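Local coordinates for seryl-tRNA synthetase (Pyrococcus horikoshii, PDB 2DQ0), which attaches serine to tRNA(Ser), and probably also to tRNA(Sec), using ATP as a class II aminoacyl-tRNA synthetase that works as a homodimer, at residues 6-11 with 35-40; 238-243 with 298-303; 248-251 with 255-258. All blocks are in the same frame, centred on the assembly; numbering follows the deposited sequence.

Contact 1. Residues 6-11 with 35-40; sequences LIRENP and KLDTEW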
loop_
_atom_site.group_PDB
_atom_site.type_symbol
_atom_site.label_atom_id
_atom_site.label_comp_id
_atom_site.label_asym_id
_atom_site.label_seq_id
_atom_site.Cartn_x
_atom_site.Cartn_y
_atom_site.Cartn_z
ATOM N N LEU A 6 9.819 -5.248 37.089
ATOM C CA LEU A 6 8.482 -4.923 37.554
ATOM C C LEU A 6 7.680 -6.136 38.036
ATOM O O LEU A 6 6.929 -6.050 39.019
ATOM C CB LEU A 6 7.745 -4.168 36.444
ATOM C CG LEU A 6 6.353 -3.620 36.750
ATOM C CD1 LEU A 6 5.294 -4.687 36.465
ATOM C CD2 LEU A 6 6.305 -3.152 38.197
ATOM N N ILE A 7 7.845 -7.272 37.374
ATOM C CA ILE A 7 7.105 -8.445 37.805
ATOM C C ILE A 7 7.792 -9.025 39.046
ATOM O O ILE A 7 7.170 -9.716 39.856
ATOM C CB ILE A 7 6.993 -9.532 36.666
ATOM C CG1 ILE A 7 8.354 -10.160 36.402
ATOM C CG2 ILE A 7 6.449 -8.917 35.365
ATOM C CD1 ILE A 7 8.675 -11.304 37.334
ATOM N N ARG A 8 9.082 -8.753 39.198
ATOM C CA ARG A 8 9.783 -9.269 40.363
ATOM C C ARG A 8 9.476 -8.417 41.583
ATOM O O ARG A 8 9.256 -8.937 42.666
ATOM C CB ARG A 8 11.295 -9.322 40.122
ATOM C CG ARG A 8 11.735 -10.558 39.352
ATOM C CD ARG A 8 13.230 -10.820 39.478
ATOM N NE ARG A 8 14.031 -9.743 38.915
ATOM C CZ ARG A 8 14.991 -9.916 38.010
ATOM N NH1 ARG A 8 15.663 -8.867 37.557
ATOM N NH2 ARG A 8 15.271 -11.130 37.555
ATOM N N GLU A 9 9.432 -7.105 41.394
ATOM C CA GLU A 9 9.156 -6.195 42.493
ATOM C C GLU A 9 7.687 -5.900 42.777
ATOM O O GLU A 9 7.389 -5.103 43.669
ATOM C CB GLU A 9 9.938 -4.897 42.293
ATOM C CG GLU A 9 11.426 -5.094 42.542
ATOM C CD GLU A 9 12.260 -3.951 42.020
ATOM O OE1 GLU A 9 11.892 -2.784 42.278
ATOM O OE2 GLU A 9 13.287 -4.221 41.358
ATOM N N ASN A 10 6.770 -6.513 42.023
ATOM C CA ASN A 10 5.342 -6.332 42.304
ATOM C C ASN A 10 4.391 -7.206 41.521
ATOM O O ASN A 10 3.490 -6.716 40.858
ATOM C CB ASN A 10 4.893 -4.876 42.158
ATOM C CG ASN A 10 3.661 -4.568 43.033
ATOM O OD1 ASN A 10 3.161 -3.443 43.059
ATOM N ND2 ASN A 10 3.176 -5.584 43.760
ATOM N N PRO A 11 4.556 -8.526 41.622
ATOM C CA PRO A 11 3.695 -9.479 40.913
ATOM C C PRO A 11 2.190 -9.299 41.130
ATOM O O PRO A 11 1.394 -9.540 40.217
ATOM C CB PRO A 11 4.203 -10.841 41.399
ATOM C CG PRO A 11 4.855 -10.529 42.717
ATOM C CD PRO A 11 5.550 -9.227 42.451
ATOM N N LYS A 35 9.132 -18.360 38.816
ATOM C CA LYS A 35 9.847 -19.592 39.110
ATOM C C LYS A 35 10.930 -19.823 38.063
ATOM O O LYS A 35 11.948 -20.473 38.332
ATOM C CB LYS A 35 8.880 -20.796 39.192
ATOM C CG LYS A 35 8.805 -21.687 37.966
ATOM C CD LYS A 35 9.101 -23.149 38.301
ATOM C CE LYS A 35 8.061 -23.720 39.254
ATOM N NZ LYS A 35 8.381 -25.107 39.707
ATOM N N LEU A 36 10.720 -19.281 36.869
ATOM C CA LEU A 36 11.699 -19.441 35.809
ATOM C C LEU A 36 12.859 -18.508 36.098
ATOM O O LEU A 36 14.018 -18.892 35.979
ATOM C CB LEU A 36 11.098 -19.098 34.441
ATOM C CG LEU A 36 10.204 -20.096 33.709
ATOM C CD1 LEU A 36 9.883 -19.519 32.331
ATOM C CD2 LEU A 36 10.897 -21.447 33.569
ATOM N N ASP A 37 12.531 -17.277 36.474
ATOM C CA ASP A 37 13.536 -16.270 36.781
ATOM C C ASP A 37 14.388 -16.785 37.923
ATOM O O ASP A 37 15.606 -16.649 37.917
ATOM C CB ASP A 37 12.860 -14.955 37.188
ATOM C CG ASP A 37 13.840 -13.788 37.288
ATOM O OD1 ASP A 37 14.504 -13.480 36.281
ATOM O OD2 ASP A 37 13.938 -13.171 38.367
ATOM N N THR A 38 13.735 -17.384 38.908
ATOM C CA THR A 38 14.444 -17.916 40.047
ATOM C C THR A 38 15.390 -19.021 39.611
ATOM O O THR A 38 16.561 -19.030 39.988
ATOM C CB THR A 38 13.447 -18.401 41.111
ATOM O OG1 THR A 38 13.058 -17.273 41.901
ATOM C CG2 THR A 38 14.059 -19.462 42.020
ATOM N N GLU A 39 14.895 -19.946 38.806
ATOM C CA GLU A 39 15.740 -21.022 38.322
ATOM C C GLU A 39 16.934 -20.423 37.546
ATOM O O GLU A 39 18.092 -20.861 37.688
ATOM C CB GLU A 39 14.905 -21.939 37.432
ATOM C CG GLU A 39 15.641 -23.149 36.900
ATOM C CD GLU A 39 14.689 -24.210 36.393
ATOM O OE1 GLU A 39 15.178 -25.218 35.831
ATOM O OE2 GLU A 39 13.456 -24.036 36.569
ATOM N N TRP A 40 16.626 -19.402 36.748
ATOM C CA TRP A 40 17.600 -18.684 35.929
ATOM C C TRP A 40 18.755 -18.165 36.783
ATOM O O TRP A 40 19.918 -18.458 36.504
ATOM C CB TRP A 40 16.898 -17.513 35.210
ATOM C CG TRP A 40 17.804 -16.548 34.467
ATOM C CD1 TRP A 40 18.624 -16.841 33.428
ATOM C CD2 TRP A 40 17.964 -15.141 34.718
ATOM N NE1 TRP A 40 19.289 -15.713 33.013
ATOM C CE2 TRP A 40 18.901 -14.655 33.789
ATOM C CE3 TRP A 40 17.406 -14.247 35.639
ATOM C CZ2 TRP A 40 19.297 -13.316 33.749
ATOM C CZ3 TRP A 40 17.802 -12.911 35.602
ATOM C CH2 TRP A 40 18.741 -12.462 34.661
#
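Arg8, on the short N-terminal helix 4-9, reaches across to Asp37 and Trp40 on the long helix 28-65, and this one side chain carries almost the whole contact. Along the first segment, Ile7 comes first and packs on Ile33 and Leu34, just before residues 35-40, which seats the short helix against the long one. Arg8 follows, with its chain bent at chi3 (-63°), which swings the guanidinium to the carboxylate. Its NH2 forms a salt bridge to Asp37 OD2 at 2.6 Å, though the crowding around OD2 in the model makes its exact place doubtful. The other carboxylate oxygen, Asp37 OD1, lies 2.8 Å from the same Arg8 NH2; the two planar groups are turned 40° from each other. Trp40 meets the same nitrogen at its rim, with CZ3 3.7 Å from Arg8 NH2 and close to the guanidinium plane, an edge approach with no stacking over a face. Trp40, which meets Arg8 in this way, also packs on Val92 and Lys96 of helix 72-103, the partner helix of the coiled coil that serves tRNA binding. Asp37 is buried, and Arg41 makes a weak, long ion pair with it while lying close to Arg8; a carboxylate between two arginines is likely to stay ionised and to offset their mutual repulsion.

Contact 2. Residues 238-243 with 298-303; sequences VIYKVE and RVHQFH. With SSA (5'-O-(N-(L-seryl)-sulfamoyl)adenosine), chain G; SO4 (sulfate ion), chain C; SO4 (sulfate ion), chain D.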
loop_
_atom_site.group_PDB
_atom_site.type_symbol
_atom_site.label_atom_id
_atom_site.label_comp_id
_atom_site.label_asym_id
_atom_site.label_seq_id
_atom_site.Cartn_x
_atom_site.Cartn_y
_atom_site.Cartn_z
ATOM N N VAL A 238 -5.292 -8.249 12.068
ATOM C CA VAL A 238 -5.194 -7.032 11.309
ATOM C C VAL A 238 -4.149 -6.975 10.204
ATOM O O VAL A 238 -4.402 -6.427 9.140
ATOM C CB VAL A 238 -4.995 -5.784 12.267
ATOM C CG1 VAL A 238 -5.177 -6.156 13.699
ATOM C CG2 VAL A 238 -3.654 -5.194 12.082
ATOM N N ILE A 239 -2.988 -7.565 10.440
ATOM C CA ILE A 239 -1.884 -7.468 9.501
ATOM C C ILE A 239 -1.750 -8.442 8.347
ATOM O O ILE A 239 -1.785 -9.649 8.533
ATOM C CB ILE A 239 -0.581 -7.471 10.292
ATOM C CG1 ILE A 239 -0.638 -6.351 11.314
ATOM C CG2 ILE A 239 0.625 -7.288 9.374
ATOM C CD1 ILE A 239 0.451 -6.473 12.355
ATOM N N TYR A 240 -1.567 -7.879 7.153
ATOM C CA TYR A 240 -1.370 -8.640 5.918
ATOM C C TYR A 240 0.125 -8.868 5.722
ATOM O O TYR A 240 0.933 -7.934 5.881
ATOM C CB TYR A 240 -1.823 -7.858 4.681
ATOM C CG TYR A 240 -3.303 -7.711 4.466
ATOM C CD1 TYR A 240 -4.085 -8.809 4.106
ATOM C CD2 TYR A 240 -3.917 -6.462 4.552
ATOM C CE1 TYR A 240 -5.447 -8.671 3.828
ATOM C CE2 TYR A 240 -5.284 -6.313 4.274
ATOM C CZ TYR A 240 -6.039 -7.424 3.915
ATOM O OH TYR A 240 -7.384 -7.296 3.678
ATOM N N LYS A 241 0.491 -10.097 5.370
ATOM C CA LYS A 241 1.881 -10.390 5.091
ATOM C C LYS A 241 1.991 -10.600 3.582
ATOM O O LYS A 241 1.045 -11.094 2.954
ATOM C CB LYS A 241 2.348 -11.646 5.816
ATOM C CG LYS A 241 3.811 -11.967 5.516
ATOM C CD LYS A 241 4.265 -13.210 6.228
ATOM C CE LYS A 241 5.717 -13.529 5.929
ATOM N NZ LYS A 241 5.862 -14.042 4.541
ATOM N N VAL A 242 3.115 -10.202 2.987
ATOM C CA VAL A 242 3.271 -10.412 1.555
ATOM C C VAL A 242 4.014 -11.733 1.356
ATOM O O VAL A 242 4.939 -12.066 2.094
ATOM C CB VAL A 242 3.997 -9.199 0.839
ATOM C CG1 VAL A 242 4.079 -8.026 1.759
ATOM C CG2 VAL A 242 5.341 -9.588 0.335
ATOM N N GLU A 243 3.569 -12.499 0.373
ATOM C CA GLU A 243 4.156 -13.797 0.086
ATOM C C GLU A 243 5.663 -13.792 -0.139
ATOM O O GLU A 243 6.209 -12.834 -0.690
ATOM C CB GLU A 243 3.467 -14.400 -1.132
ATOM C CG GLU A 243 2.880 -15.760 -0.876
ATOM C CD GLU A 243 1.962 -16.216 -1.985
ATOM O OE1 GLU A 243 2.411 -16.298 -3.151
ATOM O OE2 GLU A 243 0.790 -16.493 -1.679
ATOM N N ARG A 298 -15.345 1.203 7.850
ATOM C CA ARG A 298 -14.455 0.136 8.266
ATOM C C ARG A 298 -14.091 -0.674 7.022
ATOM O O ARG A 298 -14.811 -1.583 6.600
ATOM C CB ARG A 298 -15.141 -0.742 9.329
ATOM C CG ARG A 298 -14.347 -1.977 9.698
ATOM C CD ARG A 298 -15.094 -2.853 10.673
ATOM N NE ARG A 298 -14.981 -2.352 12.030
ATOM C CZ ARG A 298 -15.991 -1.848 12.731
ATOM N NH1 ARG A 298 -17.206 -1.776 12.199
ATOM N NH2 ARG A 298 -15.781 -1.428 13.972
ATOM N N VAL A 299 -12.949 -0.333 6.447
ATOM C CA VAL A 299 -12.508 -0.972 5.239
ATOM C C VAL A 299 -11.096 -1.521 5.348
ATOM O O VAL A 299 -10.415 -1.378 6.367
ATOM C CB VAL A 299 -12.561 0.035 4.114
ATOM C CG1 VAL A 299 -14.007 0.342 3.769
ATOM C CG2 VAL A 299 -11.859 1.337 4.570
ATOM N N HIS A 300 -10.655 -2.145 4.273
ATOM C CA HIS A 300 -9.330 -2.716 4.240
ATOM C C HIS A 300 -8.190 -1.705 4.019
ATOM O O HIS A 300 -7.044 -1.966 4.441
ATOM C CB HIS A 300 -9.292 -3.819 3.187
ATOM C CG HIS A 300 -10.079 -5.016 3.582
ATOM N ND1 HIS A 300 -9.865 -5.670 4.778
ATOM C CD2 HIS A 300 -11.099 -5.662 2.967
ATOM C CE1 HIS A 300 -10.721 -6.670 4.879
ATOM N NE2 HIS A 300 -11.477 -6.686 3.794
ATOM N N GLN A 301 -8.488 -0.589 3.345
ATOM C CA GLN A 301 -7.479 0.442 3.119
ATOM C C GLN A 301 -8.048 1.833 3.340
ATOM O O GLN A 301 -9.183 2.127 2.953
ATOM C CB GLN A 301 -6.869 0.359 1.699
ATOM C CG GLN A 301 -7.680 1.017 0.626
ATOM C CD GLN A 301 -7.053 0.970 -0.780
ATOM O OE1 GLN A 301 -6.652 -0.093 -1.266
ATOM N NE2 GLN A 301 -7.018 2.127 -1.451
ATOM N N PHE A 302 -7.249 2.666 3.995
ATOM C CA PHE A 302 -7.593 4.056 4.260
ATOM C C PHE A 302 -6.330 4.876 4.476
ATOM O O PHE A 302 -5.240 4.343 4.765
ATOM C CB PHE A 302 -8.496 4.204 5.484
ATOM C CG PHE A 302 -7.887 3.709 6.765
ATOM C CD1 PHE A 302 -7.934 2.359 7.101
ATOM C CD2 PHE A 302 -7.304 4.600 7.661
ATOM C CE1 PHE A 302 -7.414 1.907 8.316
ATOM C CE2 PHE A 302 -6.784 4.157 8.884
ATOM C CZ PHE A 302 -6.839 2.811 9.210
ATOM N N HIS A 303 -6.487 6.181 4.333
ATOM C CA HIS A 303 -5.388 7.114 4.498
ATOM C C HIS A 303 -5.438 7.726 5.892
ATOM O O HIS A 303 -6.523 8.028 6.406
ATOM C CB HIS A 303 -5.504 8.192 3.434
ATOM C CG HIS A 303 -5.320 7.674 2.048
ATOM N ND1 HIS A 303 -5.828 8.314 0.939
ATOM C CD2 HIS A 303 -4.644 6.593 1.585
ATOM C CE1 HIS A 303 -5.475 7.649 -0.148
ATOM N NE2 HIS A 303 -4.756 6.600 0.215
HETATM N N10 SSA G . -1.717 4.398 15.468
HETATM C CA SSA G . -2.984 4.547 16.206
HETATM C CB SSA G . -3.373 5.996 16.329
HETATM O OG SSA G . -3.814 6.549 15.084
HETATM C C9 SSA G . -4.153 3.818 15.555
HETATM O O9 SSA G . -4.036 3.291 14.452
HETATM N N8 SSA G . -5.294 3.765 16.253
HETATM S S1 SSA G . -6.596 3.061 15.626
HETATM O O1S SSA G . -6.227 1.667 15.430
HETATM O O2S SSA G . -7.704 3.410 16.508
HETATM O "O5'" SSA G . -6.763 3.755 14.230
HETATM C "C5'" SSA G . -6.907 5.161 14.169
HETATM C "C4'" SSA G . -8.138 5.562 13.417
HETATM O "O4'" SSA G . -8.076 5.101 12.054
HETATM C "C3'" SSA G . -9.478 5.051 13.909
HETATM O "O3'" SSA G . -9.894 5.803 15.031
HETATM C "C2'" SSA G . -10.327 5.375 12.694
HETATM O "O2'" SSA G . -10.604 6.745 12.526
HETATM C "C1'" SSA G . -9.397 4.895 11.572
HETATM N N9 SSA G . -9.515 3.472 11.264
HETATM C C8 SSA G . -9.028 2.378 11.960
HETATM N N7 SSA G . -9.318 1.231 11.403
HETATM C C5 SSA G . -10.045 1.584 10.270
HETATM C C6 SSA G . -10.663 0.817 9.247
HETATM N N6 SSA G . -10.632 -0.511 9.215
HETATM N N1 SSA G . -11.306 1.485 8.240
HETATM C C2 SSA G . -11.324 2.836 8.272
HETATM N N3 SSA G . -10.781 3.667 9.191
HETATM C C4 SSA G . -10.165 2.968 10.173
HETATM S S SO4 C . -14.020 -9.232 4.204
HETATM O O1 SO4 C . -13.275 -9.859 3.095
HETATM O O2 SO4 C . -14.144 -7.792 3.937
HETATM O O3 SO4 C . -15.368 -9.827 4.303
HETATM O O4 SO4 C . -13.291 -9.451 5.470
HETATM S S SO4 D . -20.522 -1.263 12.761
HETATM O O1 SO4 D . -19.641 -1.249 11.575
HETATM O O2 SO4 D . -21.582 -0.254 12.569
HETATM O O3 SO4 D . -21.139 -2.593 12.951
HETATM O O4 SO4 D . -19.715 -0.944 13.952
#
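Tyr240 brings its hydroxyl over one face of the His300 imidazole, the two side chains crossing at about a right angle. The OH stands 3.1 Å above the ring plane, offset toward the rim, and is 3.2 Å from His300 ND1. That nitrogen has a hydrogen-bond partner in the carbonyl oxygen of Arg283, which fixes the ring's rotation. On the polar side, His300 NE2 donates to O2 of a sulfate at 2.9 Å, and Arg298 NH1 donates to O4 of a second sulfate at 3.2 Å; both anions probably come from the crystallisation liquor. The main chain of Val299 grips the adenine of the seryl-adenylate analog twice: Val299 N donates to N1 at 3.0 Å, and Val299 O accepts from N6 at 3.0 Å. Packing over a ring face supplies the third kind of contact. The Phe302 side chain, with CG between the backbone N and the carbonyl carbon (chi1 61°), sets a ring face against the purine, whose C4 lies 3.4 Å above the Phe302 ring plane, offset toward its rim. With an alanine here the ring is gone, and the adenine is likely to lose its flat support and tilt more freely about the Val299 bonds. Strands 273-282 and 301-311 form an antiparallel pair consistent with class II motif 2. With a backbone donor facing N1 and an acceptor facing N6, the site matches adenine and would probably fit guanine poorly.

Contact 3. Residues 248-251 with 255-258; sequences YLIP and HPLA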
loop_
_atom_site.group_PDB
_atom_site.type_symbol
_atom_site.label_atom_id
_atom_site.label_comp_id
_atom_site.label_asym_id
_atom_site.label_seq_id
_atom_site.Cartn_x
_atom_site.Cartn_y
_atom_site.Cartn_z
ATOM N N TYR A 248 5.545 -6.776 5.621
ATOM C CA TYR A 248 4.175 -6.694 6.103
ATOM C C TYR A 248 3.611 -5.310 5.753
ATOM O O TYR A 248 4.317 -4.310 5.855
ATOM C CB TYR A 248 4.172 -6.910 7.611
ATOM C CG TYR A 248 4.672 -8.279 7.997
ATOM C CD1 TYR A 248 6.032 -8.604 7.941
ATOM C CD2 TYR A 248 3.768 -9.288 8.345
ATOM C CE1 TYR A 248 6.467 -9.895 8.210
ATOM C CE2 TYR A 248 4.195 -10.572 8.619
ATOM C CZ TYR A 248 5.532 -10.866 8.553
ATOM O OH TYR A 248 5.916 -12.127 8.869
ATOM N N LEU A 249 2.360 -5.259 5.303
ATOM C CA LEU A 249 1.733 -3.983 4.970
ATOM C C LEU A 249 1.405 -3.322 6.296
ATOM O O LEU A 249 0.843 -3.954 7.193
ATOM C CB LEU A 249 0.458 -4.187 4.130
ATOM C CG LEU A 249 0.709 -4.822 2.757
ATOM C CD1 LEU A 249 -0.586 -4.921 1.999
ATOM C CD2 LEU A 249 1.718 -4.000 1.973
ATOM N N ILE A 250 1.771 -2.058 6.432
ATOM C CA ILE A 250 1.535 -1.372 7.685
ATOM C C ILE A 250 0.066 -1.059 7.896
ATOM O O ILE A 250 -0.651 -0.740 6.955
ATOM C CB ILE A 250 2.359 -0.067 7.765
ATOM C CG1 ILE A 250 1.955 0.886 6.647
ATOM C CG2 ILE A 250 3.851 -0.371 7.611
ATOM C CD1 ILE A 250 2.580 2.239 6.801
ATOM N N PRO A 251 -0.410 -1.203 9.139
ATOM C CA PRO A 251 -1.805 -0.925 9.499
ATOM C C PRO A 251 -1.970 0.504 9.973
ATOM O O PRO A 251 -3.071 0.949 10.249
ATOM C CB PRO A 251 -2.080 -1.931 10.616
ATOM C CG PRO A 251 -0.758 -2.016 11.298
ATOM C CD PRO A 251 0.219 -2.088 10.143
ATOM N N HIS A 255 3.487 2.203 13.279
ATOM C CA HIS A 255 4.482 1.119 13.276
ATOM C C HIS A 255 5.822 1.447 12.619
ATOM O O HIS A 255 6.856 1.227 13.236
ATOM C CB HIS A 255 3.902 -0.157 12.661
ATOM C CG HIS A 255 2.709 -0.688 13.391
ATOM N ND1 HIS A 255 2.207 -0.090 14.533
ATOM C CD2 HIS A 255 1.948 -1.788 13.176
ATOM C CE1 HIS A 255 1.195 -0.804 14.990
ATOM N NE2 HIS A 255 1.019 -1.839 14.186
ATOM N N PRO A 256 5.835 1.935 11.354
ATOM C CA PRO A 256 7.135 2.263 10.734
ATOM C C PRO A 256 7.791 3.464 11.434
ATOM O O PRO A 256 9.021 3.587 11.471
ATOM C CB PRO A 256 6.775 2.552 9.272
ATOM C CG PRO A 256 5.329 2.950 9.333
ATOM C CD PRO A 256 4.753 2.000 10.354
ATOM N N LEU A 257 6.959 4.341 11.992
ATOM C CA LEU A 257 7.442 5.498 12.735
ATOM C C LEU A 257 8.153 5.043 14.017
ATOM O O LEU A 257 9.111 5.677 14.452
ATOM C CB LEU A 257 6.283 6.410 13.111
ATOM C CG LEU A 257 6.162 7.772 12.444
ATOM C CD1 LEU A 257 7.186 7.953 11.325
ATOM C CD2 LEU A 257 4.724 7.918 11.953
ATOM N N ALA A 258 7.689 3.957 14.630
ATOM C CA ALA A 258 8.337 3.462 15.841
ATOM C C ALA A 258 9.585 2.644 15.482
ATOM O O ALA A 258 10.612 2.737 16.148
ATOM C CB ALA A 258 7.371 2.615 16.664
#
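Ile250 turns its branches toward Pro256 through a chi1 of 61°, which places CG1 between the backbone N and the carbonyl carbon and CG2 beside the backbone N; His255 sends its ring toward Pro251 with CG anti to its carbonyl carbon (chi1 -60°). The two pairs close a tight strand-to-helix turn in the class II catalytic core, where strand 248-249 runs into helix 254-259. Between the segments lie Thr252, Ala253 and Glu254, the TxE sequence of seryl-tRNA synthetases, predicted to bind serine; Glu254 is hydrogen-bonded to the bound analog. No hydrogen bond joins residues 248-251 to residues 255-258, so the two sides meet through side-chain packing alone, all four touching residues being buried. Ile250 and Pro256 cross at about a right angle, CG2 of the isoleucine lying 3.7 Å from CD of the proline. The Pro251 and His255 side chains also cross at about a right angle, the proline ring coming against the imidazole. Proline suits the first turn of a helix, where its lack of an N-H costs no intrahelical bond. Neighbours hold both sides: the Ile250 main chain bonds to Tyr219 and Phe282, and Pro251 O accepts from NH1 of Arg283, a predicted ATP-binding residue. The second subunit also approaches, Tyr187 of that chain hydrogen-bonding through its OH to Pro256 O. Val221 touches both Ile250 and Pro256, extending the apolar cluster beyond the turn. At the far end of the isoleucine, Ile250 CD1 comes to 3.8 Å from Pro256 CG.

In the fold
The three contacts follow the protein's division into a tRNA-binding extension and a catalytic core. Contact 1 comes first along the chain, at the base of the helical arm. Its centre lies 38 Å from that of contact 2 and 32 Å from that of contact 3, and it touches neither. The other two share the core: residues 248-258 fall between the segments of contact 2, and their centres are about 11 Å apart. A probable hydrogen bond from Leu249 N to Tyr240 O (3.1 Å) joins them directly. Both also meet the second subunit, so the adenine pocket and the serine-binding turn are built next to the dimer interface, in an enzyme whose tRNA binds across the two subunits.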